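PDB 5UQZ: glucan-binding protein C, GbpC from Streptococcus mutans UA159, which probably binds glucan at the streptococcal cell surface and mediates both sucrose-independent and sucrose-dependent adherence. Local coordinates for residues 215-227 / 327-339. Residues are numbered along the deposited sequence; the frame is centred on the assembly and turned at random.
Sequences GNNAIMSLSSLNH and IWFATNSAVAVPK. With CA (calcium ion), chain B.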
ATOM      1  N   GLY A 215      19.061  17.211   6.307  1.00  7.43           N
ATOM      2  CA  GLY A 215      20.131  16.439   5.701  1.00  8.21           C
ATOM      3  C   GLY A 215      19.630  15.551   4.573  1.00  7.36           C
ATOM      4  O   GLY A 215      20.431  14.923   3.876  1.00  7.65           O
ATOM      5  N   ASN A 216      18.310  15.480   4.379  1.00  7.49           N
ATOM      6  CA  ASN A 216      17.744  14.753   3.250  1.00  7.95           C
ATOM      7  C   ASN A 216      18.016  13.266   3.318  1.00  8.38           C
ATOM      8  O   ASN A 216      18.162  12.581   2.293  1.00  9.19           O
ATOM      9  CB  ASN A 216      18.124  15.357   1.902  1.00  9.39           C
ATOM     10  CG  ASN A 216      17.462  16.685   1.662  1.00 10.78           C
ATOM     11  OD1 ASN A 216      16.703  17.187   2.493  1.00 13.25           O
ATOM     12  ND2 ASN A 216      17.779  17.305   0.528  1.00 13.34           N
ATOM     13  N   ASN A 217      18.040  12.720   4.553  1.00  7.19           N
ATOM     14  CA  ASN A 217      18.272  11.288   4.741  1.00  7.86           C
ATOM     15  C   ASN A 217      17.004  10.521   5.109  1.00  7.21           C
ATOM     16  O   ASN A 217      17.091   9.319   5.383  1.00  8.07           O
ATOM     17  CB  ASN A 217      19.356  11.049   5.794  1.00  7.74           C
ATOM     18  CG  ASN A 217      20.685  11.702   5.408  1.00  8.19           C
ATOM     19  OD1 ASN A 217      21.153  12.633   6.073  1.00  8.52           O
ATOM     20  ND2 ASN A 217      21.272  11.217   4.305  1.00 10.66           N
ATOM     21  N   ALA A 218      15.828  11.154   5.134  1.00  6.82           N
ATOM     22  CA  ALA A 218      14.611  10.415   5.466  1.00  7.24           C
ATOM     23  C   ALA A 218      13.974   9.956   4.167  1.00  6.92           C
ATOM     24  O   ALA A 218      13.204  10.688   3.541  1.00  8.68           O
ATOM     25  CB  ALA A 218      13.647  11.256   6.309  1.00  7.76           C
ATOM     26  N   ILE A 219      14.248   8.717   3.757  1.00  7.00           N
ATOM     27  CA  ILE A 219      13.647   8.182   2.544  1.00  7.27           C
ATOM     28  C   ILE A 219      12.432   7.376   2.978  1.00  7.54           C
ATOM     29  O   ILE A 219      12.550   6.437   3.779  1.00  8.46           O
ATOM     30  CB  ILE A 219      14.626   7.340   1.712  1.00  9.13           C
ATOM     31  CG1 ILE A 219      15.992   8.041   1.541  1.00  9.88           C
ATOM     32  CG2 ILE A 219      13.982   7.051   0.330  1.00 11.31           C
ATOM     33  CD1 ILE A 219      15.939   9.437   0.981  1.00 11.84           C
ATOM     34  N   MET A 220      11.261   7.745   2.488  1.00  7.97           N
ATOM     35  CA  MET A 220      10.024   7.132   2.943  1.00  8.11           C
ATOM     36  C   MET A 220       9.271   6.509   1.777  1.00  7.56           C
ATOM     37  O   MET A 220       9.304   6.986   0.638  1.00  8.22           O
ATOM     38  CB  MET A 220       9.173   8.160   3.661  1.00  9.07           C
ATOM     39  CG  MET A 220       9.910   8.651   4.904  1.00  9.31           C
ATOM     40  SD  MET A 220       8.919   9.554   6.069  1.00 10.31           S
ATOM     41  CE  MET A 220       7.956   8.189   6.718  1.00 15.47           C
ATOM     42  N   SER A 221       8.552   5.458   2.084  1.00  7.50           N
ATOM     43  CA  SER A 221       7.835   4.693   1.081  1.00  7.41           C
ATOM     44  C   SER A 221       6.519   5.363   0.723  1.00  8.00           C
ATOM     45  O   SER A 221       5.834   5.936   1.574  1.00  9.30           O
ATOM     46  CB  SER A 221       7.558   3.300   1.630  1.00  8.34           C
ATOM     47  OG  SER A 221       6.740   3.370   2.784  1.00  9.10           O
ATOM     48  N   LEU A 222       6.134   5.234  -0.543  1.00  8.23           N
ATOM     49  CA  LEU A 222       4.797   5.569  -1.026  1.00  9.14           C
ATOM     50  C   LEU A 222       4.383   4.371  -1.885  1.00  8.25           C
ATOM     51  O   LEU A 222       4.239   4.432  -3.121  1.00  9.42           O
ATOM     52  CB  LEU A 222       4.823   6.884  -1.826  1.00 10.38           C
ATOM     53  CG  LEU A 222       5.248   8.087  -0.958  1.00 12.90           C
ATOM     54  CD1 LEU A 222       5.545   9.307  -1.789  1.00 13.15           C
ATOM     55  CD2 LEU A 222       4.233   8.411   0.151  1.00 12.93           C
ATOM     56  N   SER A 223       4.186   3.246  -1.212  1.00  9.76           N
ATOM     57  CA  SER A 223       3.882   1.999  -1.883  1.00  8.73           C
ATOM     58  C   SER A 223       2.388   1.864  -2.155  1.00  9.37           C
ATOM     59  O   SER A 223       1.560   2.653  -1.693  1.00 10.32           O
ATOM     60  CB  SER A 223       4.338   0.840  -1.009  1.00  9.63           C
ATOM     61  OG  SER A 223       5.741   0.918  -0.768  1.00 11.36           O
ATOM     62  N   SER A 224       2.048   0.836  -2.942  1.00  8.87           N
ATOM     63  CA  SER A 224       0.661   0.426  -3.083  1.00  8.38           C
ATOM     64  C   SER A 224      -0.218   1.564  -3.636  1.00  8.84           C
ATOM     65  O   SER A 224      -1.324   1.823  -3.179  1.00  8.86           O
ATOM     66  CB  SER A 224       0.129  -0.100  -1.754  1.00 10.14           C
ATOM     67  OG  SER A 224      -1.160  -0.664  -1.885  1.00 11.14           O
ATOM     68  N   LEU A 225       0.254   2.202  -4.723  1.00  8.13           N
ATOM     69  CA  LEU A 225      -0.544   3.236  -5.390  1.00  8.02           C
ATOM     70  C   LEU A 225      -1.301   2.570  -6.534  1.00  8.32           C
ATOM     71  O   LEU A 225      -0.926   2.663  -7.719  1.00  8.75           O
ATOM     72  CB  LEU A 225       0.318   4.404  -5.836  1.00  9.05           C
ATOM     73  CG  LEU A 225       1.015   5.160  -4.681  1.00  9.45           C
ATOM     74  CD1 LEU A 225       1.858   6.281  -5.235  1.00 11.95           C
ATOM     75  CD2 LEU A 225       0.046   5.681  -3.638  1.00 12.31           C
ATOM     76  N   ASN A 226      -2.409   1.937  -6.176  1.00  8.61           N
ATOM     77  CA  ASN A 226      -3.161   1.161  -7.159  1.00  8.73           C
ATOM     78  C   ASN A 226      -3.902   2.047  -8.152  1.00  7.98           C
ATOM     79  O   ASN A 226      -4.467   3.068  -7.760  1.00  9.56           O
ATOM     80  CB  ASN A 226      -4.235   0.300  -6.457  1.00  9.94           C
ATOM     81  CG  ASN A 226      -3.663  -0.585  -5.390  1.00  9.99           C
ATOM     82  OD1 ASN A 226      -3.237  -0.082  -4.354  1.00 11.85           O
ATOM     83  ND2 ASN A 226      -3.590  -1.886  -5.637  1.00 11.80           N
ATOM     84  N   HIS A 227      -3.934   1.593  -9.403  1.00  8.66           N
ATOM     85  CA  HIS A 227      -4.822   2.155 -10.401  1.00  9.33           C
ATOM     86  C   HIS A 227      -5.487   0.958 -11.070  1.00  9.89           C
ATOM     87  O   HIS A 227      -4.828   0.166 -11.757  1.00 10.85           O
ATOM     88  CB  HIS A 227      -4.017   2.967 -11.421  1.00  8.97           C
ATOM     89  CG  HIS A 227      -4.864   3.624 -12.479  1.00 10.18           C
ATOM     90  ND1 HIS A 227      -4.355   4.560 -13.360  1.00 12.01           N
ATOM     91  CD2 HIS A 227      -6.183   3.495 -12.787  1.00 11.46           C
ATOM     92  CE1 HIS A 227      -5.324   4.984 -14.150  1.00 13.38           C
ATOM     93  NE2 HIS A 227      -6.437   4.348 -13.830  1.00 12.53           N
ATOM     94  N   ILE A 327      -8.704   3.166   1.046  1.00  9.26           N
ATOM     95  CA  ILE A 327      -7.263   3.073   0.861  1.00  9.06           C
ATOM     96  C   ILE A 327      -6.630   2.788   2.206  1.00  8.55           C
ATOM     97  O   ILE A 327      -6.981   3.419   3.224  1.00  8.83           O
ATOM     98  CB  ILE A 327      -6.669   4.350   0.216  1.00  8.99           C
ATOM     99  CG1 ILE A 327      -5.180   4.134  -0.126  1.00 10.80           C
ATOM    100  CG2 ILE A 327      -6.874   5.582   1.057  1.00 11.06           C
ATOM    101  CD1 ILE A 327      -4.537   5.357  -0.896  1.00 10.92           C
ATOM    102  N   TRP A 328      -5.650   1.877   2.218  1.00  8.82           N
ATOM    103  CA  TRP A 328      -4.768   1.707   3.363  1.00  8.53           C
ATOM    104  C   TRP A 328      -3.504   2.452   2.978  1.00  7.53           C
ATOM    105  O   TRP A 328      -2.709   1.963   2.163  1.00  9.51           O
ATOM    106  CB  TRP A 328      -4.464   0.249   3.639  1.00  9.49           C
ATOM    107  CG  TRP A 328      -3.599   0.037   4.844  1.00  9.41           C
ATOM    108  CD1 TRP A 328      -2.964   0.999   5.642  1.00  9.07           C
ATOM    109  CD2 TRP A 328      -3.321  -1.207   5.453  1.00 13.14           C
ATOM    110  NE1 TRP A 328      -2.254   0.395   6.632  1.00 11.25           N
ATOM    111  CE2 TRP A 328      -2.472  -0.955   6.557  1.00 14.52           C
ATOM    112  CE3 TRP A 328      -3.677  -2.526   5.143  1.00 18.34           C
ATOM    113  CZ2 TRP A 328      -1.993  -1.974   7.378  1.00 22.43           C
ATOM    114  CZ3 TRP A 328      -3.207  -3.530   5.957  1.00 26.27           C
ATOM    115  CH2 TRP A 328      -2.369  -3.245   7.065  1.00 26.72           C
ATOM    116  N   PHE A 329      -3.351   3.678   3.488  1.00  7.84           N
ATOM    117  CA  PHE A 329      -2.173   4.464   3.151  1.00  9.01           C
ATOM    118  C   PHE A 329      -1.201   4.340   4.296  1.00  8.84           C
ATOM    119  O   PHE A 329      -1.512   4.752   5.416  1.00 10.79           O
ATOM    120  CB  PHE A 329      -2.536   5.945   2.951  1.00  9.63           C
ATOM    121  CG  PHE A 329      -1.346   6.755   2.578  1.00 10.20           C
ATOM    122  CD1 PHE A 329      -0.913   6.797   1.267  1.00 12.05           C
ATOM    123  CD2 PHE A 329      -0.605   7.411   3.551  1.00 10.88           C
ATOM    124  CE1 PHE A 329       0.262   7.491   0.935  1.00 14.51           C
ATOM    125  CE2 PHE A 329       0.543   8.104   3.208  1.00 12.50           C
ATOM    126  CZ  PHE A 329       0.976   8.148   1.904  1.00 13.37           C
ATOM    127  N   ALA A 330      -0.015   3.840   4.003  1.00  9.75           N
ATOM    128  CA  ALA A 330       1.038   3.750   4.983  1.00 10.96           C
ATOM    129  C   ALA A 330       2.277   4.415   4.416  1.00 10.76           C
ATOM    130  O   ALA A 330       2.512   4.386   3.196  1.00 12.49           O
ATOM    131  CB  ALA A 330       1.341   2.318   5.417  1.00 13.07           C
ATOM    132  N   THR A 331       3.050   5.044   5.281  1.00  9.87           N
ATOM    133  CA  THR A 331       4.382   5.478   4.849  1.00  9.43           C
ATOM    134  C   THR A 331       5.347   5.223   5.992  1.00  9.01           C
ATOM    135  O   THR A 331       5.026   5.402   7.163  1.00 11.43           O
ATOM    136  CB  THR A 331       4.374   6.981   4.388  1.00 10.88           C
ATOM    137  OG1 THR A 331       5.707   7.330   3.957  1.00 10.80           O
ATOM    138  CG2 THR A 331       3.990   7.901   5.532  1.00 12.72           C
ATOM    139  N   ASN A 332       6.532   4.778   5.651  1.00  8.69           N
ATOM    140  CA  ASN A 332       7.519   4.288   6.615  1.00  7.88           C
ATOM    141  C   ASN A 332       8.844   4.219   5.848  1.00  7.69           C
ATOM    142  O   ASN A 332       8.925   4.647   4.697  1.00  9.49           O
ATOM    143  CB  ASN A 332       7.040   2.969   7.207  1.00  9.36           C
ATOM    144  CG  ASN A 332       6.633   2.033   6.144  1.00 10.29           C
ATOM    145  OD1 ASN A 332       7.409   1.784   5.177  1.00 11.21           O
ATOM    146  ND2 ASN A 332       5.403   1.560   6.218  1.00 13.92           N
ATOM    147  N   SER A 333       9.875   3.663   6.459  1.00  7.78           N
ATOM    148  CA  SER A 333      11.179   3.615   5.794  1.00  8.87           C
ATOM    149  C   SER A 333      11.356   2.418   4.898  1.00 10.69           C
ATOM    150  O   SER A 333      12.403   2.314   4.253  1.00 14.01           O
ATOM    151  CB  SER A 333      12.307   3.656   6.815  1.00 10.77           C
ATOM    152  OG  SER A 333      12.272   2.534   7.681  1.00 10.89           O
ATOM    153  N   ALA A 334      10.355   1.535   4.796  1.00  9.35           N
ATOM    154  CA  ALA A 334      10.512   0.309   4.005  1.00 12.06           C
ATOM    155  C   ALA A 334      10.108   0.551   2.557  1.00  9.63           C
ATOM    156  O   ALA A 334       9.018   0.198   2.091  1.00 12.93           O
ATOM    157  CB  ALA A 334       9.713  -0.803   4.640  1.00 17.63           C
ATOM    158  N   VAL A 335      10.999   1.185   1.836  1.00 10.02           N
ATOM    159  CA  VAL A 335      10.786   1.456   0.425  1.00  9.88           C
ATOM    160  C   VAL A 335      10.795   0.153  -0.360  1.00  9.92           C
ATOM    161  O   VAL A 335      11.667  -0.697  -0.168  1.00 11.16           O
ATOM    162  CB  VAL A 335      11.868   2.440  -0.056  1.00 10.98           C
ATOM    163  CG1 VAL A 335      11.723   2.714  -1.567  1.00 11.77           C
ATOM    164  CG2 VAL A 335      11.820   3.748   0.749  1.00 13.14           C
ATOM    165  N   ALA A 336       9.836   0.009  -1.280  1.00  9.01           N
ATOM    166  CA  ALA A 336       9.702  -1.173  -2.132  1.00  9.47           C
ATOM    167  C   ALA A 336      10.556  -0.967  -3.386  1.00 10.05           C
ATOM    168  O   ALA A 336      10.232  -0.131  -4.240  1.00 11.58           O
ATOM    169  CB  ALA A 336       8.230  -1.329  -2.515  1.00 10.76           C
ATOM    170  N   VAL A 337      11.619  -1.754  -3.502  1.00 10.21           N
ATOM    171  CA  VAL A 337      12.535  -1.670  -4.651  1.00 10.23           C
ATOM    172  C   VAL A 337      12.557  -3.009  -5.372  1.00  9.74           C
ATOM    173  O   VAL A 337      12.198  -4.048  -4.795  1.00  9.91           O
ATOM    174  CB  VAL A 337      13.961  -1.251  -4.232  1.00 11.29           C
ATOM    175  CG1 VAL A 337      13.935   0.162  -3.658  1.00 14.95           C
ATOM    176  CG2 VAL A 337      14.545  -2.270  -3.273  1.00 11.86           C
ATOM    177  N   PRO A 338      12.982  -3.036  -6.629  1.00 10.10           N
ATOM    178  CA  PRO A 338      13.121  -4.336  -7.312  1.00 10.84           C
ATOM    179  C   PRO A 338      14.145  -5.217  -6.611  1.00 10.27           C
ATOM    180  O   PRO A 338      15.171  -4.737  -6.131  1.00 11.57           O
ATOM    181  CB  PRO A 338      13.625  -3.951  -8.695  1.00 14.80           C
ATOM    182  CG  PRO A 338      13.588  -2.536  -8.819  1.00 14.37           C
ATOM    183  CD  PRO A 338      13.353  -1.892  -7.491  1.00 11.23           C
ATOM    184  N   LYS A 339      13.872  -6.524  -6.627  1.00 10.88           N
ATOM    185  CA  LYS A 339      14.700  -7.515  -5.958  1.00 11.50           C
ATOM    186  C   LYS A 339      15.168  -8.530  -6.995  1.00 10.92           C
ATOM    187  O   LYS A 339      14.739  -8.529  -8.168  1.00 12.30           O
ATOM    188  CB  LYS A 339      13.892  -8.252  -4.881  1.00 14.42           C
ATOM    189  CG  LYS A 339      13.189  -7.378  -3.891  1.00 18.66           C
ATOM    190  CD  LYS A 339      14.092  -6.683  -2.983  1.00 22.60           C
ATOM    191  CE  LYS A 339      13.293  -5.780  -2.058  1.00 23.30           C
ATOM    192  NZ  LYS A 339      14.195  -5.174  -1.038  1.00 24.79           N
TER
HETATM  193 CA    CA B 501      -3.159   0.736  -2.163  1.00  9.73          CA
HETATM  194  O   HOH W   1       4.219   2.930   1.712  1.00 11.95           O
HETATM  195  O   HOH W   2       7.999   2.295  -1.551  1.00  9.03           O
HETATM  196  O   HOH W   3       0.375   2.584   1.331  1.00 31.55           O
HETATM  197  O   HOH W   4       6.618  -0.587   1.210  1.00 31.63           O
HETATM  198  O   HOH W   5       1.859   4.920   0.532  1.00 51.80           O
HETATM  199  O   HOH W   6      -4.465   0.360  -0.093  1.00 23.40           O
HETATM  200  O   HOH W   7      -2.316   2.263  -0.549  1.00 13.92           O
HETATM  201  O   HOH W   8      -3.789  -1.593  -1.688  1.00 13.69           O
HETATM  202  O   HOH W   9      -5.652   0.227  -2.476  1.00 24.68           O
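Ser-221 meets the chain leaving strand 325-329 through both its backbone and its hydroxyl. Its N donates a nearly straight hydrogen bond to Asn-332 O (2.8 Å, 163° at the hydrogen). With OG1 turned anti to the backbone N (chi1 -179°), the hydroxyl of Thr-331 is set to donate to Ser-221 O, in the carbonyl plane, at 2.8 Å. Ser-221 OG sits 2.9 Å from Asn-332 OD1, an oxygen that also accepts from Ala-334 N to close an Asx turn.

Two apolar contacts flank this polar centre. Leu-222 CD2 reaches the edge of the Phe-329 ring near its plane, 3.7 Å from CZ, and Ile-219 CG2 touches Val-335 CG2 at 4.0 Å.

Where the backbones diverge, water fills in: one molecule joins Ser-221 OG, Ser-223 N and Ala-330 O, and another links Ser-223 OG to Ala-336 N. Ser-224 O and OG and Asn-226 OD1 bind the calcium ion with four waters and Glu-237; two of those waters also hydrogen-bond to the backbone of Trp-328. The contact thus ties strand 219-222 to the exit of strand 325-329, from different sheets of the beta-supersandwich, beside its calcium site.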